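Local coordinates for protein endo-beta-1,4-glucanase (cellulase B) (Bacillus halodurans, PDB 4V2X) that probably hydrolyses beta-1,4-linked glucans with a family 5 catalytic barrel, to which an Ig-like module and a CBM46 carbohydrate-binding module are joined, at residues V331-E336 with E392-Y397; G461-E466 with W473-N478. All coordinates share one frame; numbering follows the deposited sequence.

Contact 1 (V331-E336 with E392-Y397); sequences VIQQGE and ESNFIY
Gln333 reaches across to Asn394 with its amide nitrogen, and the two side chains come at each other from opposite directions. Gln333 NE2 donates to Asn394 OD1 over 2.7 Å in a nearly straight bond (170° at the hydrogen). The acceptor lies almost in the plane of the Gln333 amide, and the donor arrives on a lone pair of Asn394 OD1, although the two amide planes stand 69° apart. A bend at chi2 (-78°) curls the glutamine chain back, bringing its other amide atom, OE1, over the first turn of the helix that follows. There Gln333 is the N-cap: its OE1 accepts from Glu336 N at 3.2 Å and, weakly, from Gly335 N. One side-chain amide therefore caps helix 334-350 of the family 5 barrel with its oxygen and grips the Ig-like module with its nitrogen. The same NE2 lies at the edge of the Phe395 ring, 3.7 Å from Phe395 CD2, with the amide and ring planes nearly perpendicular. That ring is sandwiched between neighbours of its own segment, Ser393 CB over the centre of one face and Tyr397 CE2 nearer the rim of the other. Gln334 lays its CB 3.7 Å from Asn394 ND2, while its amide turns away to Asp373 and Glu375. At Gly335 the backbone passes close to the asparagine amide, its CA 3.7 Å from Asn394 CG. Glu336 completes the contact through a water that lies within hydrogen-bonding distance of Gln333 OE1 and Glu336 OE2 and accepts from Asn394 N at 3.2 Å. Salt bridges from Lys339 and Arg288 also reach Glu336 OE2.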
loop_
_atom_site.group_PDB
_atom_site.type_symbol
_atom_site.label_atom_id
_atom_site.label_comp_id
_atom_site.label_asym_id
_atom_site.label_seq_id
_atom_site.Cartn_x
_atom_site.Cartn_y
_atom_site.Cartn_z
ATOM N N VAL A 331 -1.336 -36.059 -19.531
ATOM C CA VAL A 331 -2.599 -35.340 -19.799
ATOM C C VAL A 331 -2.486 -34.261 -20.888
ATOM O O VAL A 331 -3.510 -33.755 -21.366
ATOM C CB VAL A 331 -3.213 -34.726 -18.520
ATOM C CG1 VAL A 331 -3.395 -35.794 -17.446
ATOM C CG2 VAL A 331 -2.372 -33.580 -17.996
ATOM N N ILE A 332 -1.255 -33.928 -21.274
ATOM C CA ILE A 332 -0.969 -32.959 -22.332
ATOM C C ILE A 332 -0.374 -33.725 -23.515
ATOM O O ILE A 332 0.575 -34.497 -23.351
ATOM C CB ILE A 332 0.052 -31.893 -21.871
ATOM C CG1 ILE A 332 -0.345 -31.269 -20.520
ATOM C CG2 ILE A 332 0.231 -30.822 -22.937
ATOM C CD1 ILE A 332 -1.668 -30.535 -20.536
ATOM N N GLN A 333 -0.927 -33.511 -24.704
ATOM C CA GLN A 333 -0.446 -34.218 -25.891
ATOM C C GLN A 333 1.040 -33.908 -26.064
ATOM O O GLN A 333 1.467 -32.760 -25.909
ATOM C CB GLN A 333 -1.246 -33.804 -27.126
ATOM C CG GLN A 333 -1.159 -34.792 -28.274
ATOM C CD GLN A 333 0.131 -34.698 -29.067
ATOM O OE1 GLN A 333 0.748 -33.635 -29.159
ATOM N NE2 GLN A 333 0.525 -35.810 -29.679
ATOM N N GLN A 334 1.827 -34.934 -26.368
ATOM C CA GLN A 334 3.289 -34.813 -26.306
ATOM C C GLN A 334 3.884 -33.705 -27.184
ATOM O O GLN A 334 4.734 -32.943 -26.720
ATOM C CB GLN A 334 3.938 -36.155 -26.652
ATOM C CG GLN A 334 5.455 -36.178 -26.545
ATOM C CD GLN A 334 5.979 -36.047 -25.127
ATOM O OE1 GLN A 334 5.216 -35.890 -24.172
ATOM N NE2 GLN A 334 7.300 -36.108 -24.987
ATOM N N GLY A 335 3.465 -33.624 -28.445
ATOM C CA GLY A 335 3.955 -32.579 -29.338
ATOM C C GLY A 335 3.601 -31.190 -28.846
ATOM O O GLY A 335 4.414 -30.264 -28.894
ATOM N N GLU A 336 2.381 -31.054 -28.345
ATOM C CA GLU A 336 1.903 -29.761 -27.850
ATOM C C GLU A 336 2.647 -29.374 -26.568
ATOM O O GLU A 336 2.957 -28.208 -26.345
ATOM C CB GLU A 336 0.385 -29.813 -27.649
ATOM C CG GLU A 336 -0.370 -30.229 -28.912
ATOM C CD GLU A 336 -0.097 -29.317 -30.105
ATOM O OE1 GLU A 336 -0.205 -28.080 -29.954
ATOM O OE2 GLU A 336 0.218 -29.834 -31.201
ATOM N N GLU A 392 3.214 -28.921 -36.785
ATOM C CA GLU A 392 1.797 -28.921 -36.432
ATOM C C GLU A 392 1.440 -30.051 -35.468
ATOM O O GLU A 392 0.584 -29.882 -34.598
ATOM C CB GLU A 392 0.920 -28.983 -37.688
ATOM C CG GLU A 392 1.079 -30.243 -38.517
ATOM C CD GLU A 392 0.150 -30.266 -39.714
ATOM O OE1 GLU A 392 0.486 -29.638 -40.737
ATOM O OE2 GLU A 392 -0.911 -30.916 -39.629
ATOM N N SER A 393 2.095 -31.199 -35.636
ATOM C CA SER A 393 1.899 -32.352 -34.763
ATOM C C SER A 393 3.182 -33.171 -34.681
ATOM O O SER A 393 4.065 -33.036 -35.521
ATOM C CB SER A 393 0.769 -33.249 -35.290
ATOM O OG SER A 393 -0.467 -32.555 -35.388
ATOM N N ASN A 394 3.251 -34.047 -33.687
ATOM C CA ASN A 394 4.322 -35.041 -33.595
ATOM C C ASN A 394 3.844 -36.419 -34.056
ATOM O O ASN A 394 4.282 -37.444 -33.544
ATOM C CB ASN A 394 4.874 -35.115 -32.174
ATOM C CG ASN A 394 3.906 -35.751 -31.208
ATOM O OD1 ASN A 394 2.702 -35.534 -31.293
ATOM N ND2 ASN A 394 4.429 -36.562 -30.291
ATOM N N PHE A 395 2.951 -36.445 -35.038
ATOM C CA PHE A 395 2.417 -37.714 -35.518
ATOM C C PHE A 395 1.974 -37.612 -36.955
ATOM O O PHE A 395 1.693 -36.524 -37.448
ATOM C CB PHE A 395 1.248 -38.200 -34.643
ATOM C CG PHE A 395 0.145 -37.184 -34.459
ATOM C CD1 PHE A 395 -0.752 -36.907 -35.482
ATOM C CD2 PHE A 395 -0.001 -36.511 -33.256
ATOM C CE1 PHE A 395 -1.753 -35.969 -35.317
ATOM C CE2 PHE A 395 -1.019 -35.576 -33.079
ATOM C CZ PHE A 395 -1.892 -35.301 -34.114
ATOM N N ILE A 396 1.934 -38.765 -37.611
ATOM C CA ILE A 396 1.343 -38.913 -38.935
ATOM C C ILE A 396 0.453 -40.148 -38.868
ATOM O O ILE A 396 0.947 -41.250 -38.610
ATOM C CB ILE A 396 2.426 -39.099 -40.015
ATOM C CG1 ILE A 396 3.281 -37.833 -40.136
ATOM C CG2 ILE A 396 1.789 -39.453 -41.358
ATOM C CD1 ILE A 396 4.543 -38.019 -40.951
ATOM N N TYR A 397 -0.848 -39.953 -39.062
ATOM C CA TYR A 397 -1.812 -41.046 -38.972
ATOM C C TYR A 397 -2.110 -41.636 -40.344
ATOM O O TYR A 397 -2.290 -40.903 -41.318
ATOM C CB TYR A 397 -3.103 -40.575 -38.330
ATOM C CG TYR A 397 -3.109 -40.637 -36.827
ATOM C CD1 TYR A 397 -3.335 -41.835 -36.164
ATOM C CD2 TYR A 397 -2.927 -39.492 -36.063
ATOM C CE1 TYR A 397 -3.359 -41.898 -34.778
ATOM C CE2 TYR A 397 -2.948 -39.543 -34.677
ATOM C CZ TYR A 397 -3.166 -40.743 -34.041
ATOM O OH TYR A 397 -3.201 -40.806 -32.671
HETATM O O HOH W 1 1.402 -32.449 -31.560
#

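Contact 2 (G461-E466 with W473-N478); sequences GMVTAE and WHFRVN
Val463 and Phe475 form a hydrogen-bonded pair near the middle of an antiparallel beta hairpin, strands 458-467 and 473-480 of the Ig-like module. Both of their backbone bonds are made, Val463 N to Phe475 O and Phe475 N to Val463 O. Ala465 and Trp473 are likewise doubly bonded, and Val477 N donates to Gly461 O at 2.9 Å. From the non-hydrogen-bonded positions Met462 and Thr464, CA-H groups point at the carbonyls of Phe475 and Trp473, Met462 CA lying 3.3 Å from Phe475 O.

Apolar contacts gather on the face of Val463, Ala465, Trp473, Phe475 and Val477. Val463 CG2 meets Val477 CG2 at 3.9 Å, and Ala465 CB lies 4.3 Å from Phe475 CE2. Trp473 CD1 rests 3.4 Å above the plane of the Phe475 ring, offset toward its rim. Helix 445-452 packs on this face through Ile451, which touches both valines, and Leu448, which touches Val477.

The other face carries Met462, Thr464, His474 and Arg476. In one of two modelled conformers Met462, which also touches a crystal neighbour, makes an oblique sulfur-aromatic contact with His474, SD 4.4 Å from the ring centroid. There the methionine is extended through CG and SD (chi1 -169°, chi2 177°), which carries the sulfur to the imidazole. Thr464 OG1 comes to the same corner of the imidazole, at the ring edge, 3.4 Å from His474 ND1.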
loop_
_atom_site.group_PDB
_atom_site.type_symbol
_atom_site.label_atom_id
_atom_site.label_comp_id
_atom_site.label_asym_id
_atom_site.label_seq_id
_atom_site.Cartn_x
_atom_site.Cartn_y
_atom_site.Cartn_z
ATOM N N GLY A 461 6.405 -46.764 -36.386
ATOM C CA GLY A 461 7.769 -46.289 -36.505
ATOM C C GLY A 461 7.801 -44.788 -36.404
ATOM O O GLY A 461 6.829 -44.171 -35.959
ATOM N N MET A 462 8.907 -44.194 -36.838
ATOM C CA MET A 462 9.136 -42.766 -36.659
ATOM C C MET A 462 9.808 -42.142 -37.870
ATOM O O MET A 462 10.676 -42.760 -38.479
ATOM C CB MET A 462 10.021 -42.551 -35.439
ATOM C CG MET A 462 10.128 -41.108 -34.981
ATOM S SD MET A 462 11.121 -41.018 -33.485
ATOM C CE MET A 462 10.487 -42.445 -32.609
ATOM N N VAL A 463 9.396 -40.919 -38.205
ATOM C CA VAL A 463 10.105 -40.085 -39.162
ATOM C C VAL A 463 10.686 -38.944 -38.329
ATOM O O VAL A 463 9.946 -38.232 -37.650
ATOM C CB VAL A 463 9.183 -39.537 -40.263
ATOM C CG1 VAL A 463 9.917 -38.505 -41.100
ATOM C CG2 VAL A 463 8.677 -40.680 -41.137
ATOM N N THR A 464 12.006 -38.801 -38.353
ATOM C CA THR A 464 12.683 -37.792 -37.548
ATOM C C THR A 464 13.204 -36.679 -38.437
ATOM O O THR A 464 13.948 -36.937 -39.385
ATOM C CB THR A 464 13.836 -38.399 -36.741
ATOM O OG1 THR A 464 13.304 -39.396 -35.863
ATOM C CG2 THR A 464 14.552 -37.322 -35.916
ATOM N N ALA A 465 12.788 -35.453 -38.134
ATOM C CA ALA A 465 13.293 -34.266 -38.816
ATOM C C ALA A 465 14.473 -33.708 -38.059
ATOM O O ALA A 465 14.382 -33.443 -36.853
ATOM C CB ALA A 465 12.204 -33.207 -38.946
ATOM N N GLU A 466 15.571 -33.518 -38.791
ATOM C CA GLU A 466 16.830 -33.014 -38.246
ATOM C C GLU A 466 17.046 -31.594 -38.742
ATOM O O GLU A 466 16.772 -31.291 -39.907
ATOM C CB GLU A 466 17.998 -33.895 -38.688
ATOM C CG GLU A 466 17.903 -35.331 -38.195
ATOM C CD GLU A 466 18.965 -36.240 -38.781
ATOM O OE1 GLU A 466 19.454 -35.964 -39.894
ATOM O OE2 GLU A 466 19.305 -37.247 -38.127
ATOM N N TRP A 473 12.841 -33.096 -34.337
ATOM C CA TRP A 473 11.397 -33.275 -34.158
ATOM C C TRP A 473 11.002 -34.675 -34.627
ATOM O O TRP A 473 11.388 -35.108 -35.716
ATOM C CB TRP A 473 10.615 -32.212 -34.932
ATOM C CG TRP A 473 9.134 -32.261 -34.689
ATOM C CD1 TRP A 473 8.195 -32.855 -35.479
ATOM C CD2 TRP A 473 8.426 -31.703 -33.571
ATOM N NE1 TRP A 473 6.945 -32.706 -34.927
ATOM C CE2 TRP A 473 7.057 -31.994 -33.760
ATOM C CE3 TRP A 473 8.815 -30.982 -32.431
ATOM C CZ2 TRP A 473 6.077 -31.596 -32.851
ATOM C CZ3 TRP A 473 7.838 -30.583 -31.527
ATOM C CH2 TRP A 473 6.481 -30.891 -31.745
ATOM N N HIS A 474 10.225 -35.376 -33.810
ATOM C CA HIS A 474 9.898 -36.776 -34.075
ATOM C C HIS A 474 8.435 -36.955 -34.430
ATOM O O HIS A 474 7.571 -36.628 -33.629
ATOM C CB HIS A 474 10.210 -37.609 -32.838
ATOM C CG HIS A 474 11.573 -37.364 -32.284
ATOM N ND1 HIS A 474 12.702 -37.948 -32.811
ATOM C CD2 HIS A 474 11.991 -36.593 -31.255
ATOM C CE1 HIS A 474 13.758 -37.554 -32.125
ATOM N NE2 HIS A 474 13.356 -36.725 -31.181
ATOM N N PHE A 475 8.166 -37.454 -35.634
ATOM C CA PHE A 475 6.814 -37.799 -36.053
ATOM C C PHE A 475 6.563 -39.281 -35.833
ATOM O O PHE A 475 7.190 -40.125 -36.485
ATOM C CB PHE A 475 6.597 -37.510 -37.542
ATOM C CG PHE A 475 6.733 -36.065 -37.919
ATOM C CD1 PHE A 475 5.677 -35.177 -37.725
ATOM C CD2 PHE A 475 7.895 -35.598 -38.517
ATOM C CE1 PHE A 475 5.801 -33.847 -38.082
ATOM C CE2 PHE A 475 8.020 -34.273 -38.880
ATOM C CZ PHE A 475 6.971 -33.395 -38.657
ATOM N N ARG A 476 5.633 -39.592 -34.938
ATOM C CA ARG A 476 5.232 -40.973 -34.712
ATOM C C ARG A 476 4.295 -41.368 -35.842
ATOM O O ARG A 476 3.298 -40.680 -36.098
ATOM C CB ARG A 476 4.541 -41.120 -33.358
ATOM C CG ARG A 476 5.445 -40.769 -32.187
ATOM C CD ARG A 476 4.670 -40.677 -30.883
ATOM N NE ARG A 476 4.236 -41.992 -30.434
ATOM C CZ ARG A 476 5.030 -42.868 -29.829
ATOM N NH1 ARG A 476 6.294 -42.557 -29.599
ATOM N NH2 ARG A 476 4.560 -44.051 -29.458
ATOM N N VAL A 477 4.623 -42.454 -36.543
ATOM C CA VAL A 477 3.810 -42.918 -37.656
ATOM C C VAL A 477 2.862 -43.988 -37.121
ATOM O O VAL A 477 3.307 -45.049 -36.682
ATOM C CB VAL A 477 4.673 -43.466 -38.814
ATOM C CG1 VAL A 477 3.791 -44.028 -39.925
ATOM C CG2 VAL A 477 5.592 -42.375 -39.347
ATOM N N ASN A 478 1.567 -43.678 -37.143
ATOM C CA ASN A 478 0.537 -44.471 -36.477
ATOM C C ASN A 478 -0.497 -44.992 -37.451
ATOM O O ASN A 478 -1.042 -44.226 -38.242
ATOM C CB ASN A 478 -0.187 -43.617 -35.432
ATOM C CG ASN A 478 0.752 -43.051 -34.385
ATOM O OD1 ASN A 478 1.754 -43.669 -34.035
ATOM N ND2 ASN A 478 0.437 -41.856 -33.884
#

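From the N terminus the chain first builds the family 5 barrel, and contact 1 closes a loop of 55 residues when 392-397, at the start of the Ig-like module, returns to the N-terminal end of helix 334-350. Contact 2 opens later and closes the short turn of a hairpin, so the two are in series and neither nest nor cross. Their centres lie 11 Å apart. Strand 395-399 runs parallel to 473-480 as its neighbour in one mixed sheet, with Ile396 N 2.8 Å from Arg476 O in a probable hydrogen bond. Contact 1 thus ties the barrel to an outermost strand of that sheet, while contact 2 joins two strands within it.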